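Local coordinates for peptidoglycan DD-endopeptidase ShyB (Vibrio cholerae, PDB 2GU1), which cleaves the peptide cross-links between adjacent peptidoglycan strands as a zinc-dependent DD-endopeptidase, probably allowing insertion of new glycans and cell wall expansion, at residues His70-Glu75 and Thr162-Ile167; Gln92-Glu97 and Gln155-His160; Glu100-Gly105 and Asp149-Gln154; Asn271-Thr276 and Leu317-Pro322. All blocks are in the same frame, centred on the assembly; numbering follows the deposited sequence.

Contacts 1, 2 and 3 lie along one antiparallel sheet. Contact 3 pairs its edge strand 97-106 with strand 147-157, contact 2 holds the start of that edge, and contact 1 sets the next strand, 160-173, against a turn of the LysM-like domain. Contacts 1 and 2 are about 8 Å apart, centre to centre, and touch directly; contact 3 lies about 17 Å from contact 1. Contact 4 belongs to the zinc peptidase domain. Salt bridges tie it to contact 1 (Glu166-Arg319) and to contact 2 (Glu93-Arg321). It is also the one nearest the active site: the Leu317 side chain is about 12 Å from the zinc ion.

Contact 1. Residues His70-Glu75 and Thr162-Ile167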
loop_
_atom_site.group_PDB
_atom_site.type_symbol
_atom_site.label_atom_id
_atom_site.label_comp_id
_atom_site.label_asym_id
_atom_site.label_seq_id
_atom_site.Cartn_x
_atom_site.Cartn_y
_atom_site.Cartn_z
ATOM N N HIS A 70 -12.728 -9.558 -3.112
ATOM C CA HIS A 70 -13.026 -9.275 -1.713
ATOM C C HIS A 70 -11.720 -9.176 -0.923
ATOM O O HIS A 70 -11.179 -10.192 -0.474
ATOM C CB HIS A 70 -13.908 -10.393 -1.127
ATOM C CG HIS A 70 -15.275 -10.466 -1.740
ATOM N ND1 HIS A 70 -16.298 -9.614 -1.381
ATOM C CD2 HIS A 70 -15.775 -11.268 -2.712
ATOM C CE1 HIS A 70 -17.369 -9.886 -2.107
ATOM N NE2 HIS A 70 -17.077 -10.885 -2.923
ATOM N N MET A 71 -11.203 -7.956 -0.779
ATOM C CA MET A 71 -9.966 -7.732 -0.035
ATOM C C MET A 71 -10.202 -7.983 1.452
ATOM O O MET A 71 -9.300 -8.415 2.169
ATOM C CB MET A 71 -9.473 -6.300 -0.256
ATOM C CG MET A 71 -8.909 -6.087 -1.645
ATOM S SD MET A 71 -8.978 -4.376 -2.220
ATOM C CE MET A 71 -10.548 -4.391 -3.062
ATOM N N SER A 72 -11.415 -7.685 1.904
ATOM C CA SER A 72 -11.812 -7.909 3.295
ATOM C C SER A 72 -13.329 -7.910 3.302
ATOM O O SER A 72 -13.952 -7.665 2.272
ATOM C CB SER A 72 -11.304 -6.793 4.218
ATOM O OG SER A 72 -12.115 -5.634 4.121
ATOM N N ILE A 73 -13.931 -8.177 4.455
ATOM C CA ILE A 73 -15.384 -8.190 4.530
ATOM C C ILE A 73 -15.986 -6.782 4.442
ATOM O O ILE A 73 -17.199 -6.629 4.366
ATOM C CB ILE A 73 -15.870 -8.900 5.821
ATOM C CG1 ILE A 73 -15.300 -8.213 7.062
ATOM C CG2 ILE A 73 -15.433 -10.364 5.787
ATOM C CD1 ILE A 73 -15.618 -8.947 8.362
ATOM N N VAL A 74 -15.133 -5.760 4.438
ATOM C CA VAL A 74 -15.610 -4.386 4.339
ATOM C C VAL A 74 -15.040 -3.643 3.129
ATOM O O VAL A 74 -15.269 -2.446 2.974
ATOM C CB VAL A 74 -15.283 -3.570 5.627
ATOM C CG1 VAL A 74 -16.020 -4.166 6.814
ATOM C CG2 VAL A 74 -13.779 -3.550 5.885
ATOM N N GLU A 75 -14.311 -4.352 2.271
ATOM C CA GLU A 75 -13.711 -3.737 1.089
ATOM C C GLU A 75 -13.635 -4.692 -0.098
ATOM O O GLU A 75 -13.185 -5.831 0.035
ATOM C CB GLU A 75 -12.301 -3.236 1.424
ATOM C CG GLU A 75 -12.257 -2.285 2.609
ATOM C CD GLU A 75 -10.852 -1.836 2.971
ATOM O OE1 GLU A 75 -10.720 -0.967 3.862
ATOM O OE2 GLU A 75 -9.882 -2.349 2.373
ATOM N N THR A 162 -12.516 -7.517 10.990
ATOM C CA THR A 162 -12.164 -7.399 9.576
ATOM C C THR A 162 -10.693 -7.701 9.329
ATOM O O THR A 162 -10.299 -8.037 8.216
ATOM C CB THR A 162 -12.464 -5.986 9.049
ATOM O OG1 THR A 162 -11.545 -5.049 9.633
ATOM C CG2 THR A 162 -13.883 -5.577 9.411
ATOM N N GLY A 163 -9.884 -7.593 10.375
ATOM C CA GLY A 163 -8.463 -7.828 10.225
ATOM C C GLY A 163 -7.721 -6.511 10.059
ATOM O O GLY A 163 -6.488 -6.464 10.120
ATOM N N ASN A 164 -8.473 -5.437 9.844
ATOM C CA ASN A 164 -7.891 -4.115 9.681
ATOM C C ASN A 164 -7.643 -3.523 11.068
ATOM O O ASN A 164 -8.504 -3.605 11.940
ATOM C CB ASN A 164 -8.849 -3.212 8.891
ATOM C CG ASN A 164 -8.954 -3.609 7.421
ATOM O OD1 ASN A 164 -9.941 -3.299 6.749
ATOM N ND2 ASN A 164 -7.933 -4.289 6.915
ATOM N N SER A 165 -6.460 -2.942 11.273
ATOM C CA SER A 165 -6.120 -2.343 12.562
ATOM C C SER A 165 -5.059 -1.268 12.386
ATOM O O SER A 165 -4.377 -1.226 11.362
ATOM C CB SER A 165 -5.571 -3.400 13.520
ATOM O OG SER A 165 -4.295 -3.826 13.075
ATOM N N GLU A 166 -4.913 -0.422 13.402
ATOM C CA GLU A 166 -3.923 0.654 13.364
ATOM C C GLU A 166 -3.505 1.044 14.776
ATOM O O GLU A 166 -4.349 1.222 15.662
ATOM C CB GLU A 166 -4.490 1.883 12.635
ATOM C CG GLU A 166 -3.440 2.958 12.353
ATOM C CD GLU A 166 -3.968 4.088 11.492
ATOM O OE1 GLU A 166 -4.598 5.019 12.040
ATOM O OE2 GLU A 166 -3.758 4.035 10.260
ATOM N N ILE A 167 -2.199 1.143 14.992
ATOM C CA ILE A 167 -1.668 1.536 16.292
ATOM C C ILE A 167 -1.825 3.047 16.388
ATOM O O ILE A 167 -1.412 3.776 15.478
ATOM C CB ILE A 167 -0.169 1.183 16.410
ATOM C CG1 ILE A 167 0.032 -0.309 16.128
ATOM C CG2 ILE A 167 0.356 1.602 17.770
ATOM C CD1 ILE A 167 1.471 -0.796 16.349
HETATM O O HOH W 1 -12.109 -9.339 6.546
#
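Thr162 packs against Ile73 and Val74, the two inner residues of a type I beta turn, Ser72 to Glu75, which closes the hairpin between strands 64-70 and 75-81. A classic beta bulge adjoins that turn, with Met71 and Ser72 both facing Glu75. The contact therefore sets the tip of a hairpin in the LysM-like domain against the beginning of strand 160-173 in the neighbouring Csd3-type domain.

Take Thr162 outward from its backbone. CB lies 4.1 Å from Ile73 CG1. From there the methyl branch does most of the touching: CG2 comes to 3.6 Å from Val74 CG1, with the two side chains crossing at about a right angle, and to 3.8 Å from Ile73 CG1. The other branch is turned to the backbone. With chi1 at 70°, OG1 stands between the backbone N and the carbonyl carbon, where it accepts from Asn164 N at 3.1 Å in an ST turn; OG1 is also hydrogen-bonded to Gln155 O on the adjacent strand. One torsion thus gives the methyl to the hairpin and the hydroxyl to its own sheet.

The hairpin side has a matching feature. Ser72 OG accepts from Val74 N at 3.0 Å, a second ST turn, which braces the turn that presents Val74. The side-chain ends of Val74 and Glu75 both come up to that of Asn164 tip to tip. Beside the apolar patch, a single water joins the two backbones, accepting from Ile73 N at 3.0 Å and donating to Thr162 O at 2.8 Å.

Contact 2. Residues Gln92-Glu97 and Gln155-His160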
loop_
_atom_site.group_PDB
_atom_site.type_symbol
_atom_site.label_atom_id
_atom_site.label_comp_id
_atom_site.label_asym_id
_atom_site.label_seq_id
_atom_site.Cartn_x
_atom_site.Cartn_y
_atom_site.Cartn_z
ATOM N N GLN A 92 -15.823 -0.446 -3.579
ATOM C CA GLN A 92 -16.835 -0.232 -2.555
ATOM C C GLN A 92 -16.304 -0.541 -1.165
ATOM O O GLN A 92 -15.725 -1.599 -0.924
ATOM C CB GLN A 92 -18.069 -1.080 -2.852
ATOM C CG GLN A 92 -18.948 -0.509 -3.956
ATOM C CD GLN A 92 -20.084 -1.444 -4.333
ATOM O OE1 GLN A 92 -20.569 -2.219 -3.504
ATOM N NE2 GLN A 92 -20.523 -1.367 -5.585
ATOM N N GLU A 93 -16.516 0.394 -0.249
ATOM C CA GLU A 93 -16.042 0.239 1.111
ATOM C C GLU A 93 -17.150 0.475 2.132
ATOM O O GLU A 93 -17.889 1.455 2.048
ATOM C CB GLU A 93 -14.894 1.219 1.346
ATOM C CG GLU A 93 -14.085 0.952 2.588
ATOM C CD GLU A 93 -12.792 1.748 2.618
ATOM O OE1 GLU A 93 -11.974 1.511 3.535
ATOM O OE2 GLU A 93 -12.594 2.607 1.726
ATOM N N ILE A 94 -17.266 -0.438 3.088
ATOM C CA ILE A 94 -18.267 -0.331 4.142
ATOM C C ILE A 94 -17.555 0.073 5.431
ATOM O O ILE A 94 -16.542 -0.522 5.807
ATOM C CB ILE A 94 -18.977 -1.675 4.382
ATOM C CG1 ILE A 94 -19.591 -2.178 3.077
ATOM C CG2 ILE A 94 -20.054 -1.511 5.444
ATOM C CD1 ILE A 94 -20.177 -3.564 3.183
ATOM N N SER A 95 -18.078 1.089 6.107
ATOM C CA SER A 95 -17.465 1.538 7.349
ATOM C C SER A 95 -18.162 0.877 8.531
ATOM O O SER A 95 -19.197 1.357 9.000
ATOM C CB SER A 95 -17.555 3.062 7.471
ATOM O OG SER A 95 -16.752 3.528 8.543
ATOM N N GLY A 96 -17.604 -0.239 8.991
ATOM C CA GLY A 96 -18.177 -0.940 10.125
ATOM C C GLY A 96 -17.928 -0.120 11.376
ATOM O O GLY A 96 -18.182 1.081 11.382
ATOM N N GLU A 97 -17.438 -0.750 12.439
ATOM C CA GLU A 97 -17.159 -0.005 13.662
ATOM C C GLU A 97 -15.734 -0.275 14.118
ATOM O O GLU A 97 -15.204 -1.367 13.912
ATOM C CB GLU A 97 -18.118 -0.393 14.793
ATOM C CG GLU A 97 -19.549 -0.658 14.372
ATOM C CD GLU A 97 -19.798 -2.133 14.119
ATOM O OE1 GLU A 97 -19.621 -2.930 15.067
ATOM O OE2 GLU A 97 -20.167 -2.496 12.983
ATOM N N GLN A 155 -10.873 -2.602 13.404
ATOM C CA GLN A 155 -12.127 -2.451 12.691
ATOM C C GLN A 155 -12.901 -3.758 12.706
ATOM O O GLN A 155 -12.341 -4.839 12.495
ATOM C CB GLN A 155 -11.871 -2.005 11.250
ATOM C CG GLN A 155 -13.125 -1.817 10.409
ATOM C CD GLN A 155 -12.796 -1.350 9.000
ATOM O OE1 GLN A 155 -11.835 -1.818 8.396
ATOM N NE2 GLN A 155 -13.604 -0.431 8.469
ATOM N N TYR A 156 -14.192 -3.645 12.988
ATOM C CA TYR A 156 -15.088 -4.791 13.022
ATOM C C TYR A 156 -16.268 -4.525 12.100
ATOM O O TYR A 156 -16.523 -3.392 11.711
ATOM C CB TYR A 156 -15.621 -5.025 14.441
ATOM C CG TYR A 156 -14.784 -5.971 15.267
ATOM C CD1 TYR A 156 -13.468 -5.654 15.610
ATOM C CD2 TYR A 156 -15.299 -7.196 15.689
ATOM C CE1 TYR A 156 -12.683 -6.538 16.350
ATOM C CE2 TYR A 156 -14.522 -8.089 16.433
ATOM C CZ TYR A 156 -13.217 -7.752 16.760
ATOM O OH TYR A 156 -12.450 -8.622 17.498
ATOM N N LEU A 157 -16.957 -5.594 11.734
ATOM C CA LEU A 157 -18.154 -5.508 10.917
ATOM C C LEU A 157 -19.113 -6.336 11.744
ATOM O O LEU A 157 -18.994 -7.558 11.798
ATOM C CB LEU A 157 -17.959 -6.157 9.552
ATOM C CG LEU A 157 -19.216 -6.048 8.677
ATOM C CD1 LEU A 157 -19.610 -4.582 8.518
ATOM C CD2 LEU A 157 -18.957 -6.685 7.321
ATOM N N GLY A 158 -20.053 -5.674 12.402
ATOM C CA GLY A 158 -20.958 -6.411 13.254
ATOM C C GLY A 158 -20.091 -7.045 14.327
ATOM O O GLY A 158 -19.369 -6.348 15.038
ATOM N N GLU A 159 -20.119 -8.369 14.412
ATOM C CA GLU A 159 -19.345 -9.090 15.414
ATOM C C GLU A 159 -18.073 -9.705 14.838
ATOM O O GLU A 159 -17.338 -10.406 15.538
ATOM C CB GLU A 159 -20.217 -10.190 16.024
ATOM C CG GLU A 159 -20.711 -11.205 15.004
ATOM C CD GLU A 159 -22.017 -11.869 15.415
ATOM O OE1 GLU A 159 -22.445 -12.818 14.720
ATOM O OE2 GLU A 159 -22.618 -11.439 16.426
ATOM N N HIS A 160 -17.811 -9.431 13.564
ATOM C CA HIS A 160 -16.642 -9.982 12.900
ATOM C C HIS A 160 -15.487 -9.003 12.766
ATOM O O HIS A 160 -15.666 -7.852 12.363
ATOM C CB HIS A 160 -17.035 -10.501 11.520
ATOM C CG HIS A 160 -18.093 -11.558 11.560
ATOM N ND1 HIS A 160 -17.862 -12.822 12.060
ATOM C CD2 HIS A 160 -19.395 -11.531 11.189
ATOM C CE1 HIS A 160 -18.977 -13.528 11.994
ATOM N NE2 HIS A 160 -19.922 -12.768 11.470
#
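Glu97 reaches Gly158 because its side chain is folded: chi1 of -38° sets CG beside the backbone N, and a chi2 of 95° bends the chain and places CD so that the carboxylate lies by the turn after strand 147-157. There OE2 accepts from Gly158 N at 3.2 Å through its syn lone pair. Gly158 belongs to the type II' turn from Leu157 to His160, so the carboxylate is bonded to the second residue of that beta turn.

Behind this side chain, the backbones of Glu97 and Tyr156 form an antiparallel hydrogen-bonded pair. Tyr156 N gives a bond of 2.7 Å to Glu97 O. In return Glu97 N donates to Tyr156 O at 2.9 Å. Tyr156 O also receives a CA-H...O contact from Gly96 CA at 3.4 Å; having no side chain, Gly96 can lie this close against the strand. Further back, Ile94 CG2 and Leu157 CD1 meet more loosely, at 4.4 Å.

Residues 94-96 are the short link by which the chain passes from strand 87-93, at the edge of the LysM-like sheet, into strand 97-106, at the edge of the next sheet. Around that link Leu157 also packs on Ile73 and Val74, the ring of Tyr156 makes a cation-pi contact with Arg99, and Gln155 pairs through its backbone with Thr162 and Asn164 of strand 160-173.

Contact 3. Residues Glu100-Gly105 and Asp149-Gln154; sequences EILFSG and DILVKQ
Ile101 and Val152, and two residues along Phe103 and Ile150, are the hydrogen-bonded pairs of an antiparallel ladder, their N-H and C=O groups joined both ways. Ile101 N to Val152 O and Phe103 N to Ile150 O are both 2.8 Å. The ladder joins strand 97-106, an edge strand of the antiparallel sheet of the Csd3-type domain, to strand 147-157.

On the face carrying these four side chains, Ile101 CG2 lies 3.7 Å from Val152 CB, side by side and pointing the same way. The Phe103 ring turns its edge to the neighbouring strand, with CD1 at 3.8 Å from Val152 CG2, while Ile101 CD1 sits over the centre of one ring face. Leu120 and helix 122-132 cover this side: Ile150 packs on Leu120 and Ile128, and Val152 on Gln124.

The other face is polar at both ends. Glu100 and Lys153 run alongside one another, and Lys153 NZ makes a salt bridge to Glu100 OE1 at 3.2 Å, on the anti lone pair of that oxygen. Between the ends, Leu102 CD1 crosses to Leu151 CD1 at 3.9 Å. At the far end Ser104 OG donates to Asp149 OD1 over an unusually short 2.5 Å, a length to be taken with caution.

Chemically, then, the ladder is apolar on the face toward helix 122-132, and on the other face a leucine pair is set between an ion pair and a hydroxyl-carboxylate pair; there Lys153 would be expected to offset the negative charge of Glu100.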
loop_
_atom_site.group_PDB
_atom_site.type_symbol
_atom_site.label_atom_id
_atom_site.label_comp_id
_atom_site.label_asym_id
_atom_site.label_seq_id
_atom_site.Cartn_x
_atom_site.Cartn_y
_atom_site.Cartn_z
ATOM N N GLU A 100 -11.355 0.065 20.406
ATOM C CA GLU A 100 -10.022 0.282 20.928
ATOM C C GLU A 100 -9.592 -0.885 21.786
ATOM O O GLU A 100 -10.383 -1.434 22.556
ATOM C CB GLU A 100 -9.972 1.575 21.730
ATOM C CG GLU A 100 -10.183 2.802 20.868
ATOM C CD GLU A 100 -9.883 4.085 21.607
ATOM O OE1 GLU A 100 -9.924 5.158 20.966
ATOM O OE2 GLU A 100 -9.608 4.017 22.828
ATOM N N ILE A 101 -8.331 -1.270 21.641
ATOM C CA ILE A 101 -7.798 -2.369 22.417
ATOM C C ILE A 101 -6.417 -1.968 22.936
ATOM O O ILE A 101 -5.585 -1.395 22.217
ATOM C CB ILE A 101 -7.746 -3.668 21.565
ATOM C CG1 ILE A 101 -7.408 -4.871 22.451
ATOM C CG2 ILE A 101 -6.772 -3.509 20.426
ATOM C CD1 ILE A 101 -5.981 -4.926 22.932
ATOM N N LEU A 102 -6.188 -2.263 24.205
ATOM C CA LEU A 102 -4.937 -1.914 24.847
ATOM C C LEU A 102 -4.065 -3.151 25.067
ATOM O O LEU A 102 -4.460 -4.086 25.758
ATOM C CB LEU A 102 -5.251 -1.238 26.180
ATOM C CG LEU A 102 -4.242 -0.287 26.811
ATOM C CD1 LEU A 102 -3.951 0.873 25.858
ATOM C CD2 LEU A 102 -4.812 0.226 28.132
ATOM N N PHE A 103 -2.887 -3.163 24.455
ATOM C CA PHE A 103 -1.977 -4.283 24.631
ATOM C C PHE A 103 -0.910 -3.839 25.620
ATOM O O PHE A 103 -0.037 -3.034 25.291
ATOM C CB PHE A 103 -1.327 -4.687 23.305
ATOM C CG PHE A 103 -2.281 -5.311 22.319
ATOM C CD1 PHE A 103 -2.888 -4.543 21.334
ATOM C CD2 PHE A 103 -2.561 -6.671 22.375
ATOM C CE1 PHE A 103 -3.760 -5.125 20.406
ATOM C CE2 PHE A 103 -3.429 -7.262 21.458
ATOM C CZ PHE A 103 -4.033 -6.486 20.469
ATOM N N SER A 104 -0.995 -4.359 26.838
ATOM C CA SER A 104 -0.048 -4.002 27.886
ATOM C C SER A 104 0.713 -5.213 28.407
ATOM O O SER A 104 0.164 -6.314 28.503
ATOM C CB SER A 104 -0.791 -3.326 29.039
ATOM O OG SER A 104 -1.632 -2.289 28.558
ATOM N N GLY A 105 1.977 -5.000 28.751
ATOM C CA GLY A 105 2.798 -6.081 29.261
ATOM C C GLY A 105 3.963 -5.555 30.072
ATOM O O GLY A 105 4.144 -4.347 30.209
ATOM N N ASP A 149 2.412 -0.003 27.053
ATOM C CA ASP A 149 0.974 0.032 26.782
ATOM C C ASP A 149 0.824 0.506 25.346
ATOM O O ASP A 149 1.307 1.581 25.003
ATOM C CB ASP A 149 0.268 1.021 27.718
ATOM C CG ASP A 149 0.350 0.610 29.182
ATOM O OD1 ASP A 149 -0.257 -0.418 29.544
ATOM O OD2 ASP A 149 1.015 1.318 29.969
ATOM N N ILE A 150 0.154 -0.288 24.519
ATOM C CA ILE A 150 -0.051 0.041 23.115
ATOM C C ILE A 150 -1.543 0.178 22.831
ATOM O O ILE A 150 -2.300 -0.770 23.040
ATOM C CB ILE A 150 0.483 -1.076 22.205
ATOM C CG1 ILE A 150 1.899 -1.471 22.642
ATOM C CG2 ILE A 150 0.462 -0.618 20.741
ATOM C CD1 ILE A 150 2.921 -0.321 22.605
ATOM N N LEU A 151 -1.971 1.344 22.360
ATOM C CA LEU A 151 -3.392 1.532 22.036
ATOM C C LEU A 151 -3.599 1.275 20.546
ATOM O O LEU A 151 -3.012 1.955 19.703
ATOM C CB LEU A 151 -3.859 2.952 22.382
ATOM C CG LEU A 151 -5.349 3.153 22.072
ATOM C CD1 LEU A 151 -6.168 2.335 23.055
ATOM C CD2 LEU A 151 -5.737 4.627 22.176
ATOM N N VAL A 152 -4.422 0.277 20.228
ATOM C CA VAL A 152 -4.713 -0.082 18.850
ATOM C C VAL A 152 -6.210 0.066 18.548
ATOM O O VAL A 152 -7.059 -0.126 19.419
ATOM C CB VAL A 152 -4.298 -1.554 18.564
ATOM C CG1 VAL A 152 -4.655 -1.956 17.135
ATOM C CG2 VAL A 152 -2.807 -1.726 18.812
ATOM N N LYS A 153 -6.513 0.432 17.313
ATOM C CA LYS A 153 -7.886 0.560 16.859
ATOM C C LYS A 153 -8.096 -0.627 15.939
ATOM O O LYS A 153 -7.302 -0.855 15.027
ATOM C CB LYS A 153 -8.091 1.858 16.073
ATOM C CG LYS A 153 -8.297 3.082 16.939
ATOM C CD LYS A 153 -8.725 4.281 16.099
ATOM C CE LYS A 153 -9.217 5.418 16.985
ATOM N NZ LYS A 153 -10.401 5.003 17.794
ATOM N N GLN A 154 -9.149 -1.396 16.195
ATOM C CA GLN A 154 -9.460 -2.563 15.374
ATOM C C GLN A 154 -10.814 -2.379 14.712
ATOM O O GLN A 154 -11.789 -2.043 15.374
ATOM C CB GLN A 154 -9.491 -3.830 16.229
ATOM C CG GLN A 154 -8.127 -4.380 16.598
ATOM C CD GLN A 154 -8.234 -5.596 17.501
ATOM O OE1 GLN A 154 -7.298 -6.385 17.616
ATOM N NE2 GLN A 154 -9.380 -5.745 18.154
#

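Contact 4. Residues Asn271-Thr276 and Leu317-Pro322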
loop_
_atom_site.group_PDB
_atom_site.type_symbol
_atom_site.label_atom_id
_atom_site.label_comp_id
_atom_site.label_asym_id
_atom_site.label_seq_id
_atom_site.Cartn_x
_atom_site.Cartn_y
_atom_site.Cartn_z
ATOM N N ASN A 271 5.806 3.926 6.241
ATOM C CA ASN A 271 5.372 3.692 7.615
ATOM C C ASN A 271 3.988 3.051 7.571
ATOM O O ASN A 271 3.540 2.630 6.508
ATOM C CB ASN A 271 5.378 4.994 8.434
ATOM C CG ASN A 271 4.265 5.951 8.048
ATOM O OD1 ASN A 271 3.506 5.708 7.113
ATOM N ND2 ASN A 271 4.166 7.061 8.780
ATOM N N SER A 272 3.318 2.961 8.713
ATOM C CA SER A 272 2.001 2.336 8.775
ATOM C C SER A 272 0.925 2.988 7.904
ATOM O O SER A 272 -0.097 2.367 7.603
ATOM C CB SER A 272 1.513 2.306 10.230
ATOM O OG SER A 272 1.558 3.601 10.814
ATOM N N VAL A 273 1.165 4.224 7.477
ATOM C CA VAL A 273 0.183 4.958 6.689
ATOM C C VAL A 273 0.552 5.218 5.220
ATOM O O VAL A 273 -0.292 5.094 4.327
ATOM C CB VAL A 273 -0.108 6.323 7.380
ATOM C CG1 VAL A 273 -1.062 7.155 6.549
ATOM C CG2 VAL A 273 -0.680 6.083 8.788
ATOM N N TYR A 274 1.810 5.565 4.977
ATOM C CA TYR A 274 2.279 5.918 3.635
ATOM C C TYR A 274 3.045 4.888 2.807
ATOM O O TYR A 274 3.870 4.138 3.323
ATOM C CB TYR A 274 3.166 7.160 3.732
ATOM C CG TYR A 274 2.475 8.402 4.226
ATOM C CD1 TYR A 274 1.763 9.224 3.349
ATOM C CD2 TYR A 274 2.539 8.768 5.575
ATOM C CE1 TYR A 274 1.136 10.375 3.794
ATOM C CE2 TYR A 274 1.910 9.923 6.031
ATOM C CZ TYR A 274 1.215 10.722 5.131
ATOM O OH TYR A 274 0.630 11.885 5.559
ATOM N N LYS A 275 2.767 4.889 1.507
ATOM C CA LYS A 275 3.455 4.039 0.547
ATOM C C LYS A 275 3.575 4.905 -0.710
ATOM O O LYS A 275 2.786 5.834 -0.912
ATOM C CB LYS A 275 2.645 2.788 0.184
ATOM C CG LYS A 275 2.361 1.792 1.303
ATOM C CD LYS A 275 1.604 0.598 0.721
ATOM C CE LYS A 275 1.260 -0.463 1.770
ATOM N NZ LYS A 275 0.209 0.006 2.714
ATOM N N THR A 276 4.562 4.601 -1.543
ATOM C CA THR A 276 4.744 5.314 -2.804
ATOM C C THR A 276 4.961 4.255 -3.877
ATOM O O THR A 276 5.561 3.207 -3.606
ATOM C CB THR A 276 5.973 6.259 -2.778
ATOM O OG1 THR A 276 7.124 5.549 -2.302
ATOM C CG2 THR A 276 5.706 7.464 -1.890
ATOM N N LEU A 317 0.290 6.782 -1.582
ATOM C CA LEU A 317 -0.900 6.155 -1.022
ATOM C C LEU A 317 -0.990 6.419 0.473
ATOM O O LEU A 317 -0.017 6.240 1.199
ATOM C CB LEU A 317 -0.883 4.637 -1.245
ATOM C CG LEU A 317 -0.733 4.074 -2.657
ATOM C CD1 LEU A 317 -1.050 2.579 -2.612
ATOM C CD2 LEU A 317 -1.666 4.770 -3.616
ATOM N N VAL A 318 -2.166 6.855 0.920
ATOM C CA VAL A 318 -2.418 7.109 2.334
ATOM C C VAL A 318 -3.402 6.016 2.740
ATOM O O VAL A 318 -4.540 6.003 2.269
ATOM C CB VAL A 318 -3.093 8.476 2.562
ATOM C CG1 VAL A 318 -3.414 8.653 4.047
ATOM C CG2 VAL A 318 -2.193 9.602 2.052
ATOM N N ARG A 319 -2.956 5.111 3.602
ATOM C CA ARG A 319 -3.777 3.988 4.044
ATOM C C ARG A 319 -4.300 3.237 2.823
ATOM O O ARG A 319 -5.458 2.820 2.768
ATOM C CB ARG A 319 -4.925 4.474 4.938
ATOM C CG ARG A 319 -4.418 5.057 6.262
ATOM C CD ARG A 319 -5.525 5.284 7.300
ATOM N NE ARG A 319 -4.967 5.771 8.557
ATOM C CZ ARG A 319 -4.584 7.025 8.785
ATOM N NH1 ARG A 319 -4.706 7.948 7.840
ATOM N NH2 ARG A 319 -4.052 7.354 9.959
ATOM N N ASN A 320 -3.413 3.084 1.841
ATOM C CA ASN A 320 -3.705 2.380 0.599
ATOM C C ASN A 320 -4.632 3.098 -0.374
ATOM O O ASN A 320 -5.065 2.512 -1.366
ATOM C CB ASN A 320 -4.248 0.982 0.911
ATOM C CG ASN A 320 -3.237 0.128 1.637
ATOM O OD1 ASN A 320 -2.110 -0.053 1.165
ATOM N ND2 ASN A 320 -3.624 -0.400 2.795
ATOM N N ARG A 321 -4.938 4.359 -0.092
ATOM C CA ARG A 321 -5.784 5.158 -0.971
ATOM C C ARG A 321 -4.906 6.189 -1.686
ATOM O O ARG A 321 -4.206 6.981 -1.042
ATOM C CB ARG A 321 -6.843 5.924 -0.180
ATOM C CG ARG A 321 -7.709 5.096 0.753
ATOM C CD ARG A 321 -8.674 6.027 1.487
ATOM N NE ARG A 321 -9.409 5.363 2.560
ATOM C CZ ARG A 321 -10.690 5.025 2.487
ATOM N NH1 ARG A 321 -11.386 5.286 1.386
ATOM N NH2 ARG A 321 -11.281 4.438 3.520
ATOM N N PRO A 322 -4.942 6.211 -3.023
ATOM C CA PRO A 322 -4.100 7.205 -3.695
ATOM C C PRO A 322 -4.540 8.649 -3.428
ATOM O O PRO A 322 -5.728 8.936 -3.308
ATOM C CB PRO A 322 -4.197 6.810 -5.171
ATOM C CG PRO A 322 -5.518 6.107 -5.271
ATOM C CD PRO A 322 -5.576 5.299 -3.989
HETATM O O HOH W 2 -0.649 3.570 2.065
#
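Val273 and Val318 stand side by side, pointing the same way, with their CG1 methyls 3.7 Å apart. The second methyl of Val273 serves another partner: CG2 lies over one face of the Arg319 guanidinium, 3.8 Å from NH2 and offset toward the rim, the two side chains crossing at a slant. That guanidinium is held in turn by a salt bridge from NE to Glu166, in the neighbouring domain. Tyr274 also runs alongside Val318, bringing CE1 to 3.8 Å from Val318 CG2, and its hydroxyl is hydrogen-bonded to Asp186 O. On the opposite face of the sheet Lys275 reaches across to Asn320. Its chain is extended to CE and then bends, chi4 of 71°, which puts NZ 2.8 Å from Asn320 OD1; the donor is tilted 34° from the amide plane.

Tyr274 and Lys275 lie on strand 274-281 and Val318 on strand 312-318, antiparallel neighbours in the M23 peptidase sheet; Val273 comes just before the first, and Arg319 and Asn320 sit in the type I' beta turn, Val318 to Arg321, that leads from the second into strand 321-323. Lys275 and Leu317 are the hydrogen-bonded pair; Leu317 N gives its bond to Lys275 O at 2.8 Å. Leu317 lies on the strand that carries the zinc ligand His313, their side chains about 8 Å apart.

Where the ladder ends, Asn271 OD1 accepts from Val273 N, an Asx turn, and from Tyr274 N, which makes it an Asx motif at the entry to strand 274-281. Val273 O takes Arg319 N at 2.8 Å and also a water, which accepts from Asn320 N at 2.8 Å.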